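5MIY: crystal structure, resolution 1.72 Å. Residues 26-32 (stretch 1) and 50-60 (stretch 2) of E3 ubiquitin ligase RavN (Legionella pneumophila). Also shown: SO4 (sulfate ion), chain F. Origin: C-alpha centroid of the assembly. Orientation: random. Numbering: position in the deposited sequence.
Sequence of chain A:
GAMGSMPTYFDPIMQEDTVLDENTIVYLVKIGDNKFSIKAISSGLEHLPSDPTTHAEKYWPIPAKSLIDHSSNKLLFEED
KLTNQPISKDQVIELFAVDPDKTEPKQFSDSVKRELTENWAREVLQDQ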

ATOM      1  N   VAL A  26       1.556   4.032  -2.764  1.00 39.00           N
ATOM      2  CA  VAL A  26       2.469   2.955  -2.410  1.00 39.59           C
ATOM      3  C   VAL A  26       2.898   3.130  -0.958  1.00 42.15           C
ATOM      4  O   VAL A  26       3.159   4.251  -0.507  1.00 44.63           O
ATOM      5  CB  VAL A  26       3.696   2.922  -3.353  1.00 36.90           C
ATOM      6  CG1 VAL A  26       4.575   1.743  -3.017  1.00 37.98           C
ATOM      7  CG2 VAL A  26       3.236   2.839  -4.812  1.00 37.28           C
ATOM      8  N   TYR A  27       2.959   2.018  -0.229  1.00 42.22           N
ATOM      9  CA  TYR A  27       3.368   2.030   1.169  1.00 40.57           C
ATOM     10  C   TYR A  27       3.807   0.630   1.570  1.00 44.23           C
ATOM     11  O   TYR A  27       3.528  -0.353   0.876  1.00 45.66           O
ATOM     12  CB  TYR A  27       2.245   2.532   2.094  1.00 36.29           C
ATOM     13  CG  TYR A  27       0.898   1.821   1.951  1.00 38.33           C
ATOM     14  CD1 TYR A  27       0.617   0.652   2.658  1.00 39.48           C
ATOM     15  CD2 TYR A  27      -0.096   2.333   1.117  1.00 38.24           C
ATOM     16  CE1 TYR A  27      -0.617   0.006   2.533  1.00 38.86           C
ATOM     17  CE2 TYR A  27      -1.335   1.699   0.992  1.00 39.21           C
ATOM     18  CZ  TYR A  27      -1.589   0.534   1.688  1.00 40.38           C
ATOM     19  OH  TYR A  27      -2.820  -0.086   1.541  1.00 40.74           O
ATOM     20  N   LEU A  28       4.496   0.562   2.709  1.00 44.33           N
ATOM     21  CA  LEU A  28       4.945  -0.682   3.316  1.00 44.62           C
ATOM     22  C   LEU A  28       4.094  -1.010   4.538  1.00 45.68           C
ATOM     23  O   LEU A  28       3.739  -0.118   5.314  1.00 46.15           O
ATOM     24  CB  LEU A  28       6.416  -0.568   3.735  1.00 46.37           C
ATOM     25  CG  LEU A  28       7.233  -1.845   3.857  1.00 50.23           C
ATOM     26  CD1 LEU A  28       7.632  -2.323   2.468  1.00 52.67           C
ATOM     27  CD2 LEU A  28       8.474  -1.593   4.728  1.00 51.10           C
ATOM     28  N   VAL A  29       3.764  -2.290   4.707  1.00 46.50           N
ATOM     29  CA  VAL A  29       3.179  -2.761   5.955  1.00 49.30           C
ATOM     30  C   VAL A  29       4.049  -3.890   6.496  1.00 55.52           C
ATOM     31  O   VAL A  29       4.798  -4.542   5.763  1.00 57.08           O
ATOM     32  CB  VAL A  29       1.709  -3.222   5.806  1.00 46.73           C
ATOM     33  CG1 VAL A  29       0.837  -2.085   5.256  1.00 42.09           C
ATOM     34  CG2 VAL A  29       1.610  -4.468   4.937  1.00 45.27           C
ATOM     35  N   LYS A  30       3.954  -4.096   7.808  1.00 57.29           N
ATOM     36  CA  LYS A  30       4.682  -5.148   8.509  1.00 58.77           C
ATOM     37  C   LYS A  30       3.751  -6.339   8.703  1.00 61.84           C
ATOM     38  O   LYS A  30       2.649  -6.180   9.231  1.00 63.65           O
ATOM     39  CB  LYS A  30       5.183  -4.636   9.864  1.00 60.22           C
ATOM     40  CG  LYS A  30       6.123  -5.573  10.632  1.00 63.28           C
ATOM     41  CD  LYS A  30       6.782  -4.831  11.800  1.00 65.70           C
ATOM     42  CE  LYS A  30       7.832  -5.673  12.516  1.00 68.03           C
ATOM     43  NZ  LYS A  30       8.625  -4.858  13.480  1.00 68.94           N
ATOM     44  N   ILE A  31       4.180  -7.520   8.262  1.00 63.39           N
ATOM     45  CA  ILE A  31       3.367  -8.726   8.392  1.00 66.96           C
ATOM     46  C   ILE A  31       3.994  -9.759   9.311  1.00 72.52           C
ATOM     47  O   ILE A  31       3.420 -10.837   9.497  1.00 71.74           O
ATOM     48  CB  ILE A  31       3.056  -9.356   7.018  1.00 65.73           C
ATOM     49  CG1 ILE A  31       4.319  -9.962   6.410  1.00 65.80           C
ATOM     50  CG2 ILE A  31       2.430  -8.327   6.077  1.00 65.38           C
ATOM     51  CD1 ILE A  31       4.034 -10.875   5.242  1.00 65.04           C
ATOM     52  N   GLY A  32       5.145  -9.461   9.897  1.00 76.60           N
ATOM     53  CA  GLY A  32       5.802 -10.369  10.818  1.00 82.30           C
ATOM     54  C   GLY A  32       7.106  -9.749  11.262  1.00 87.71           C
ATOM     55  O   GLY A  32       7.453  -8.630  10.868  1.00 89.71           O
ATOM     56  N   SER A  50      -7.858   0.458   7.115  1.00 35.81           N
ATOM     57  CA  SER A  50      -6.744  -0.478   7.188  1.00 37.46           C
ATOM     58  C   SER A  50      -6.347  -0.847   5.769  1.00 39.42           C
ATOM     59  O   SER A  50      -7.077  -0.578   4.810  1.00 40.93           O
ATOM     60  CB  SER A  50      -7.115  -1.732   7.975  1.00 42.57           C
ATOM     61  OG  SER A  50      -8.117  -2.457   7.286  1.00 45.41           O
ATOM     62  N   ASP A  51      -5.184  -1.470   5.651  1.00 42.22           N
ATOM     63  CA  ASP A  51      -4.712  -1.950   4.361  1.00 41.71           C
ATOM     64  C   ASP A  51      -5.643  -3.046   3.851  1.00 42.53           C
ATOM     65  O   ASP A  51      -5.985  -3.958   4.611  1.00 43.41           O
ATOM     66  CB  ASP A  51      -3.290  -2.482   4.494  1.00 41.49           C
ATOM     67  CG  ASP A  51      -2.834  -3.222   3.260  1.00 43.66           C
ATOM     68  OD1 ASP A  51      -2.803  -2.601   2.177  1.00 44.68           O
ATOM     69  OD2 ASP A  51      -2.514  -4.424   3.372  1.00 48.52           O
ATOM     70  N   PRO A  52      -6.074  -2.991   2.586  1.00 41.75           N
ATOM     71  CA  PRO A  52      -7.059  -3.981   2.101  1.00 44.06           C
ATOM     72  C   PRO A  52      -6.673  -5.454   2.261  1.00 49.21           C
ATOM     73  O   PRO A  52      -7.509  -6.250   2.705  1.00 53.73           O
ATOM     74  CB  PRO A  52      -7.219  -3.587   0.625  1.00 42.73           C
ATOM     75  CG  PRO A  52      -7.035  -2.106   0.634  1.00 39.51           C
ATOM     76  CD  PRO A  52      -5.935  -1.852   1.660  1.00 38.35           C
ATOM     77  N   THR A  53      -5.444  -5.853   1.911  1.00 50.50           N
ATOM     78  CA  THR A  53      -5.124  -7.280   1.889  1.00 48.76           C
ATOM     79  C   THR A  53      -4.637  -7.827   3.229  1.00 51.60           C
ATOM     80  O   THR A  53      -4.753  -9.035   3.465  1.00 55.88           O
ATOM     81  CB  THR A  53      -4.071  -7.586   0.816  1.00 49.74           C
ATOM     82  OG1 THR A  53      -2.856  -6.877   1.098  1.00 53.18           O
ATOM     83  CG2 THR A  53      -4.582  -7.197  -0.570  1.00 45.41           C
ATOM     84  N   THR A  54      -4.085  -6.996   4.114  1.00 51.64           N
ATOM     85  CA  THR A  54      -3.596  -7.481   5.400  1.00 52.78           C
ATOM     86  C   THR A  54      -4.365  -6.930   6.589  1.00 55.53           C
ATOM     87  O   THR A  54      -4.197  -7.444   7.702  1.00 58.38           O
ATOM     88  CB  THR A  54      -2.108  -7.138   5.594  1.00 52.52           C
ATOM     89  OG1 THR A  54      -1.958  -5.724   5.794  1.00 51.29           O
ATOM     90  CG2 THR A  54      -1.266  -7.594   4.399  1.00 51.28           C
ATOM     91  N   HIS A  55      -5.185  -5.897   6.388  1.00 54.37           N
ATOM     92  CA  HIS A  55      -5.873  -5.170   7.450  1.00 53.58           C
ATOM     93  C   HIS A  55      -4.901  -4.551   8.451  1.00 51.31           C
ATOM     94  O   HIS A  55      -5.280  -4.252   9.588  1.00 51.04           O
ATOM     95  CB  HIS A  55      -6.905  -6.061   8.152  1.00 55.94           C
ATOM     96  CG  HIS A  55      -8.081  -6.396   7.286  1.00 63.29           C
ATOM     97  ND1 HIS A  55      -9.007  -7.362   7.617  1.00 69.76           N
ATOM     98  CD2 HIS A  55      -8.479  -5.888   6.095  1.00 65.79           C
ATOM     99  CE1 HIS A  55      -9.925  -7.433   6.669  1.00 71.64           C
ATOM    100  NE2 HIS A  55      -9.626  -6.550   5.733  1.00 70.66           N
ATOM    101  N   ALA A  56      -3.649  -4.346   8.047  1.00 48.98           N
ATOM    102  CA  ALA A  56      -2.716  -3.601   8.878  1.00 45.95           C
ATOM    103  C   ALA A  56      -3.195  -2.162   9.038  1.00 48.26           C
ATOM    104  O   ALA A  56      -3.661  -1.533   8.082  1.00 47.88           O
ATOM    105  CB  ALA A  56      -1.309  -3.636   8.273  1.00 45.18           C
ATOM    106  N   GLU A  57      -3.094  -1.643  10.261  1.00 45.68           N
ATOM    107  CA  GLU A  57      -3.495  -0.267  10.522  1.00 46.64           C
ATOM    108  C   GLU A  57      -2.335   0.711  10.432  1.00 48.34           C
ATOM    109  O   GLU A  57      -2.570   1.917  10.301  1.00 52.39           O
ATOM    110  CB  GLU A  57      -4.159  -0.160  11.901  1.00 50.89           C
ATOM    111  CG  GLU A  57      -5.488  -0.878  11.971  1.00 54.75           C
ATOM    112  CD  GLU A  57      -6.273  -0.544  13.220  1.00 61.44           C
ATOM    113  OE1 GLU A  57      -6.344   0.647  13.595  1.00 63.86           O
ATOM    114  OE2 GLU A  57      -6.822  -1.483  13.826  1.00 64.96           O
ATOM    115  N   LYS A  58      -1.104   0.223  10.492  1.00 47.41           N
ATOM    116  CA  LYS A  58       0.090   1.052  10.433  1.00 48.74           C
ATOM    117  C   LYS A  58       0.802   0.803   9.112  1.00 47.77           C
ATOM    118  O   LYS A  58       0.829  -0.328   8.618  1.00 52.13           O
ATOM    119  CB  LYS A  58       1.030   0.745  11.606  1.00 49.10           C
ATOM    120  CG  LYS A  58       0.379   0.881  12.979  1.00 55.35           C
ATOM    121  CD  LYS A  58       1.422   0.893  14.090  1.00 61.97           C
ATOM    122  CE  LYS A  58       0.792   1.226  15.443  1.00 66.48           C
ATOM    123  NZ  LYS A  58       0.017   2.503  15.422  1.00 66.80           N
ATOM    124  N   TYR A  59       1.373   1.860   8.537  1.00 45.20           N
ATOM    125  CA  TYR A  59       2.080   1.735   7.271  1.00 45.10           C
ATOM    126  C   TYR A  59       3.204   2.759   7.210  1.00 48.57           C
ATOM    127  O   TYR A  59       3.201   3.761   7.931  1.00 49.95           O
ATOM    128  CB  TYR A  59       1.136   1.916   6.071  1.00 42.46           C
ATOM    129  CG  TYR A  59       0.575   3.315   5.950  1.00 42.07           C
ATOM    130  CD1 TYR A  59      -0.597   3.673   6.608  1.00 40.12           C
ATOM    131  CD2 TYR A  59       1.209   4.278   5.173  1.00 41.75           C
ATOM    132  CE1 TYR A  59      -1.110   4.938   6.514  1.00 40.01           C
ATOM    133  CE2 TYR A  59       0.691   5.559   5.065  1.00 42.57           C
ATOM    134  CZ  TYR A  59      -0.472   5.879   5.741  1.00 43.15           C
ATOM    135  OH  TYR A  59      -1.007   7.145   5.646  1.00 44.98           O
ATOM    136  N   TRP A  60       4.160   2.501   6.318  1.00 48.25           N
ATOM    137  CA  TRP A  60       5.259   3.415   6.047  1.00 46.19           C
ATOM    138  C   TRP A  60       5.113   3.896   4.609  1.00 43.92           C
ATOM    139  O   TRP A  60       5.184   3.073   3.684  1.00 44.07           O
ATOM    140  CB  TRP A  60       6.618   2.728   6.253  1.00 46.41           C
ATOM    141  CG  TRP A  60       6.922   2.365   7.702  1.00 48.41           C
ATOM    142  CD1 TRP A  60       7.615   3.113   8.608  1.00 50.49           C
ATOM    143  CD2 TRP A  60       6.529   1.167   8.390  1.00 49.13           C
ATOM    144  NE1 TRP A  60       7.685   2.453   9.815  1.00 52.11           N
ATOM    145  CE2 TRP A  60       7.023   1.259   9.709  1.00 49.89           C
ATOM    146  CE3 TRP A  60       5.805   0.029   8.018  1.00 50.33           C
ATOM    147  CZ2 TRP A  60       6.812   0.256  10.658  1.00 50.82           C
ATOM    148  CZ3 TRP A  60       5.600  -0.965   8.957  1.00 50.26           C
ATOM    149  CH2 TRP A  60       6.108  -0.847  10.265  1.00 50.40           C
TER
HETATM  150  S   SO4 F 203      -1.047  -3.148  12.861  0.84 90.09           S
HETATM  151  O1  SO4 F 203      -2.441  -2.992  12.462  0.84 89.14           O
HETATM  152  O2  SO4 F 203      -0.767  -4.564  13.086  0.84 90.44           O
HETATM  153  O3  SO4 F 203      -0.810  -2.407  14.100  0.84 90.85           O
HETATM  154  O4  SO4 F 203      -0.171  -2.639  11.809  0.84 87.42           O
HETATM  155  O   HOH W   1       2.130  -2.629   9.420  1.00 53.13           O

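Stretch 1, Val26 to Gly32, is part of a strand that begins earlier in the chain. It meets stretch 2, a loop that runs into a strand beginning at Lys58 and continuing beyond Trp60. Val26 is the first residue of the stretch; its side chain points away and takes no part in the contact.

Tyr27 points toward stretch 2 and reaches across to the turn. Its OH donates a short hydrogen bond to OD1 of Asp51, at 2.6 Å. The carboxylate oxygen lies at the edge of the ring, near its plane. The other oxygen of this carboxylate serves the turn itself: Asp51 OD2 accepts hydrogen bonds from Thr54 OG1 at 2.8 Å and Thr54 N at 3.1 Å. One acid therefore ties the tyrosine to the fold of the loop. The backbone of the loop is closed by Asp51 N to Ala56 O at 2.9 Å and by His55 N to Asp51 O at 2.7 Å. The Tyr27 ring also packs on Tyr59, with Tyr27 CD1 3.7 Å from Tyr59 CB. The two rings are oblique, with planes at 56° and centroids 5.3 Å apart.

Leu28 forms the antiparallel bridge with Trp60. Leu28 N donates to Trp60 O, and Trp60 N donates to Leu28 O, both at 2.8 Å and both nearly straight. Leu28 O also lies 3.2 Å from Tyr59 CA, in a CA-H...O contact. The paired side chains share one face of the sheet, so Leu28 CB comes within 4.2 Å of Trp60 CB.

Val29 sits beside the turn. Its CB is 3.9 Å from Ala56 CB, and its CG1 is 4.1 Å from Tyr59 CB. Val29 CG2 approaches Thr54 OG1 at 3.9 Å. Thr54 OG1 is already engaged within the loop, where it accepts a 3.1 Å hydrogen bond from Ala56 N, so the valine meets a satisfied polar group.

At Lys30 the direct backbone pairing gives way to water. Water 1 accepts from Lys30 N at 2.8 Å and donates to Lys58 O, also at 2.8 Å. Water 1 also donates a weak hydrogen bond, 3.3 Å, to O4 of the sulfate, which probably came from the crystallisation liquor. The sulfate O1 in turn accepts a hydrogen bond from Glu57 N at 2.7 Å. Lys30 CB packs 3.8 Å from CZ3 of Trp60, while the end of the lysine leads away.

Ile31 makes a lighter contact, with its CG2 4.1 Å from Thr54 CG2. Gly32 is poorly ordered and touches nothing in stretch 2.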